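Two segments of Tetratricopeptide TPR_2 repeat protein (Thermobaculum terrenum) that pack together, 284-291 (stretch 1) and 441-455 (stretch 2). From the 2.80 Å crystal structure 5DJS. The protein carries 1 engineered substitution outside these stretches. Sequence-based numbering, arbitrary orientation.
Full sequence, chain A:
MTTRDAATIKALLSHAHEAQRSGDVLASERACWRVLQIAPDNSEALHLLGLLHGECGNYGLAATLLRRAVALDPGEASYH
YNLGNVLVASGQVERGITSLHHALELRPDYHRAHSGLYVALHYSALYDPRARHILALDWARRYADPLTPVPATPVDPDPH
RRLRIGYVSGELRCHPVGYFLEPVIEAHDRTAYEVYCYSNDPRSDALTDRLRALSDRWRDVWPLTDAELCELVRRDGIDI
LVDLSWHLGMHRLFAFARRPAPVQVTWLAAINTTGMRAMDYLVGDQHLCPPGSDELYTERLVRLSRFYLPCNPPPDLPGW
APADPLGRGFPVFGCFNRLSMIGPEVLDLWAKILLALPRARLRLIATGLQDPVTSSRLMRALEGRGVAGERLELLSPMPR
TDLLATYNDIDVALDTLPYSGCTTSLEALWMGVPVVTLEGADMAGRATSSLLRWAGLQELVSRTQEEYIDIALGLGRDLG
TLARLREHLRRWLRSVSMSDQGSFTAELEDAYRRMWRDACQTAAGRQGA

Stretch 1 284-291: GDQHLCPP
Stretch 2, residues 441-455: ADMAGRATSSLLRWA

Stretch 1 leaves a strand at Gly-284 and Asp-285, takes helical phi/psi from Gln-286 to Leu-288, then extends through Cys-289 and Pro-290. It runs against the course of stretch 2, whose helix spans 447-454 after a loop: CA of His-287 lies 4.9 Å from CA of Ser-450, and CA of Cys-289 5.5 Å from CA of Met-443. Together they bury 668 Å².

Gly-284 has no room for a CB, which would strike Cys-289 SG. Asp-285, buried and extended (-158/177), is the polar hub. With chi1 p, its OD2 accepts from Ser-450 OG (2.8 Å; Ser-450 chi1 t), while OD1 takes Trp-454 NE1 at 3.2 Å, nearly linear, and Leu-288 N at 2.9 Å. One carboxylate thus ties the turn to the helix, and Cys-289 N to Asp-285 O (3.0 Å) closes that turn. Gln-286 stays exposed, its OE1 3.7 Å from Trp-454 CH2 at the indole edge.

His-287 (m, chi2 -41°) points toward the helix and is covered most. Trp-454 (m, chi2 120°) meets its ring obliquely, the centroids of the His-287 ring and the Trp-454 six-membered ring 4.3 Å apart and the planes at 42°; Arg-453 CD sits over the imidazole face, 3.9 Å from the ring centroid, so the arginine's aliphatic stem serves as packing. The carbonyl works too: His-287 O receives Arg-446 NE at 2.8 Å and NH2 at 3.0 Å, a charged side chain from the helix N-cap position giving two hydrogen bonds to one turn carbonyl.

Leu-288 (t, p) starts sideways but reaches in, CD1 3.4 Å from Arg-446 O and CG 4.0 Å from Met-443 CG; its O meets Met-443 CA at 3.6 Å. Cys-289 (m) points away, yet SG lies 4.1 Å from SD of the all-t Met-443. Pro-290 lays CD over the Arg-446 guanidinium face, 4.0 Å from NE; Pro-291 makes no contact.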

# COMPACT_ATOMS: atom_id res chain seq x y z
N GLY A 284 -7.64 -4.82 -12.57
CA GLY A 284 -7.94 -3.40 -12.34
C GLY A 284 -9.40 -3.08 -12.66
O GLY A 284 -10.30 -3.86 -12.32
N ASP A 285 -9.62 -1.93 -13.29
CA ASP A 285 -10.96 -1.57 -13.80
C ASP A 285 -10.86 -0.52 -14.91
O ASP A 285 -9.76 -0.04 -15.23
CB ASP A 285 -11.92 -1.16 -12.67
CG ASP A 285 -11.69 0.24 -12.14
OD1 ASP A 285 -11.74 1.20 -12.95
OD2 ASP A 285 -11.54 0.40 -10.91
N GLN A 286 -12.00 -0.16 -15.50
CA GLN A 286 -12.02 0.60 -16.76
C GLN A 286 -11.61 2.06 -16.62
O GLN A 286 -11.06 2.63 -17.56
CB GLN A 286 -13.39 0.53 -17.40
CG GLN A 286 -13.77 -0.88 -17.83
CD GLN A 286 -15.16 -0.93 -18.43
OE1 GLN A 286 -16.13 -0.50 -17.80
NE2 GLN A 286 -15.26 -1.45 -19.65
N HIS A 287 -11.87 2.65 -15.46
CA HIS A 287 -11.40 4.00 -15.15
C HIS A 287 -9.96 3.98 -14.63
O HIS A 287 -9.16 4.86 -14.97
CB HIS A 287 -12.31 4.66 -14.12
CG HIS A 287 -13.74 4.78 -14.57
ND1 HIS A 287 -14.09 5.15 -15.85
CD2 HIS A 287 -14.90 4.61 -13.89
CE1 HIS A 287 -15.40 5.18 -15.95
NE2 HIS A 287 -15.92 4.86 -14.78
N LEU A 288 -9.64 2.97 -13.82
CA LEU A 288 -8.32 2.84 -13.20
C LEU A 288 -7.17 2.61 -14.18
O LEU A 288 -6.08 3.13 -13.95
CB LEU A 288 -8.34 1.71 -12.16
CG LEU A 288 -7.07 1.51 -11.30
CD1 LEU A 288 -6.79 2.73 -10.44
CD2 LEU A 288 -7.20 0.28 -10.42
N CYS A 289 -7.43 1.85 -15.25
CA CYS A 289 -6.41 1.46 -16.25
C CYS A 289 -6.78 2.10 -17.60
O CYS A 289 -7.64 1.57 -18.31
CB CYS A 289 -6.37 -0.07 -16.38
SG CYS A 289 -6.20 -1.04 -14.85
N PRO A 290 -6.13 3.22 -17.98
CA PRO A 290 -6.58 3.96 -19.19
C PRO A 290 -6.36 3.22 -20.51
O PRO A 290 -5.57 2.30 -20.55
CB PRO A 290 -5.75 5.24 -19.15
CG PRO A 290 -4.53 4.89 -18.38
CD PRO A 290 -4.97 3.88 -17.36
N PRO A 291 -7.07 3.62 -21.58
CA PRO A 291 -7.05 2.93 -22.89
C PRO A 291 -5.71 2.43 -23.47
O PRO A 291 -5.62 1.25 -23.84
CB PRO A 291 -7.69 3.96 -23.82
CG PRO A 291 -8.71 4.62 -22.95
CD PRO A 291 -8.10 4.68 -21.57
N ALA A 441 -2.53 10.26 -15.70
CA ALA A 441 -2.54 9.45 -16.93
C ALA A 441 -1.73 8.20 -16.67
O ALA A 441 -0.72 7.94 -17.32
CB ALA A 441 -1.96 10.26 -18.09
N ASP A 442 -2.18 7.41 -15.70
CA ASP A 442 -1.29 6.57 -14.91
C ASP A 442 -2.11 5.83 -13.85
O ASP A 442 -2.85 6.45 -13.10
CB ASP A 442 -0.26 7.47 -14.22
CG ASP A 442 0.68 6.73 -13.31
OD1 ASP A 442 1.06 5.57 -13.62
OD2 ASP A 442 1.04 7.33 -12.29
N MET A 443 -1.95 4.52 -13.77
CA MET A 443 -2.73 3.74 -12.81
C MET A 443 -2.50 4.19 -11.35
O MET A 443 -3.46 4.32 -10.59
CB MET A 443 -2.42 2.24 -12.98
CG MET A 443 -3.09 1.34 -11.96
SD MET A 443 -2.95 -0.41 -12.35
CE MET A 443 -3.33 -1.08 -10.73
N ALA A 444 -1.24 4.44 -10.99
CA ALA A 444 -0.90 4.84 -9.61
C ALA A 444 -1.55 6.16 -9.17
O ALA A 444 -1.79 6.35 -7.97
CB ALA A 444 0.61 4.93 -9.43
N GLY A 445 -1.84 7.04 -10.13
CA GLY A 445 -2.59 8.29 -9.89
C GLY A 445 -4.07 8.25 -10.25
O GLY A 445 -4.62 9.28 -10.65
N ARG A 446 -4.72 7.09 -10.11
CA ARG A 446 -6.14 6.90 -10.51
C ARG A 446 -7.01 6.06 -9.56
O ARG A 446 -8.16 5.77 -9.89
CB ARG A 446 -6.19 6.28 -11.91
CG ARG A 446 -5.87 7.24 -13.03
CD ARG A 446 -5.70 6.49 -14.34
NE ARG A 446 -6.93 6.47 -15.11
CZ ARG A 446 -7.24 7.30 -16.11
NH1 ARG A 446 -6.40 8.26 -16.51
NH2 ARG A 446 -8.40 7.16 -16.73
N ALA A 447 -6.50 5.68 -8.40
CA ALA A 447 -7.30 4.89 -7.47
C ALA A 447 -8.57 5.66 -7.05
O ALA A 447 -9.65 5.07 -6.95
CB ALA A 447 -6.49 4.48 -6.25
N THR A 448 -8.43 6.96 -6.81
CA THR A 448 -9.55 7.80 -6.39
C THR A 448 -10.37 8.30 -7.57
O THR A 448 -11.60 8.32 -7.50
CB THR A 448 -9.08 9.02 -5.59
OG1 THR A 448 -8.04 9.69 -6.31
CG2 THR A 448 -8.56 8.61 -4.30
N SER A 449 -9.70 8.70 -8.65
CA SER A 449 -10.41 9.12 -9.86
C SER A 449 -11.45 8.03 -10.22
O SER A 449 -12.61 8.35 -10.45
CB SER A 449 -9.46 9.43 -11.03
OG SER A 449 -9.03 8.25 -11.68
N SER A 450 -11.03 6.76 -10.21
CA SER A 450 -11.91 5.64 -10.52
C SER A 450 -13.06 5.52 -9.52
O SER A 450 -14.23 5.55 -9.91
CB SER A 450 -11.12 4.32 -10.55
OG SER A 450 -11.95 3.21 -10.83
N LEU A 451 -12.71 5.41 -8.24
CA LEU A 451 -13.69 5.33 -7.14
C LEU A 451 -14.80 6.36 -7.31
O LEU A 451 -15.98 6.02 -7.33
CB LEU A 451 -13.01 5.55 -5.77
CG LEU A 451 -13.63 5.02 -4.46
CD1 LEU A 451 -13.33 5.97 -3.31
CD2 LEU A 451 -15.13 4.78 -4.51
N LEU A 452 -14.40 7.62 -7.46
CA LEU A 452 -15.33 8.74 -7.60
C LEU A 452 -16.22 8.62 -8.85
O LEU A 452 -17.43 8.84 -8.77
CB LEU A 452 -14.56 10.07 -7.60
CG LEU A 452 -13.84 10.48 -6.31
CD1 LEU A 452 -13.05 11.75 -6.55
CD2 LEU A 452 -14.80 10.68 -5.14
N ARG A 453 -15.63 8.26 -9.99
CA ARG A 453 -16.40 8.06 -11.22
C ARG A 453 -17.47 6.95 -11.04
O ARG A 453 -18.64 7.15 -11.38
CB ARG A 453 -15.49 7.73 -12.40
CG ARG A 453 -14.69 8.91 -12.92
CD ARG A 453 -14.11 8.63 -14.30
NE ARG A 453 -13.34 9.77 -14.82
CZ ARG A 453 -13.85 10.91 -15.31
NH1 ARG A 453 -15.17 11.13 -15.37
NH2 ARG A 453 -13.02 11.86 -15.75
N TRP A 454 -17.07 5.81 -10.48
CA TRP A 454 -18.00 4.70 -10.21
C TRP A 454 -19.08 5.01 -9.17
O TRP A 454 -20.12 4.36 -9.17
CB TRP A 454 -17.24 3.44 -9.78
CG TRP A 454 -16.43 2.79 -10.86
CD1 TRP A 454 -15.09 2.59 -10.85
CD2 TRP A 454 -16.92 2.25 -12.09
NE1 TRP A 454 -14.70 1.96 -12.01
CE2 TRP A 454 -15.80 1.73 -12.79
CE3 TRP A 454 -18.19 2.16 -12.68
CZ2 TRP A 454 -15.91 1.13 -14.05
CZ3 TRP A 454 -18.30 1.55 -13.94
CH2 TRP A 454 -17.16 1.05 -14.61
N ALA A 455 -18.83 5.98 -8.28
CA ALA A 455 -19.81 6.37 -7.26
C ALA A 455 -20.66 7.60 -7.66
O ALA A 455 -21.34 8.18 -6.82
CB ALA A 455 -19.09 6.61 -5.94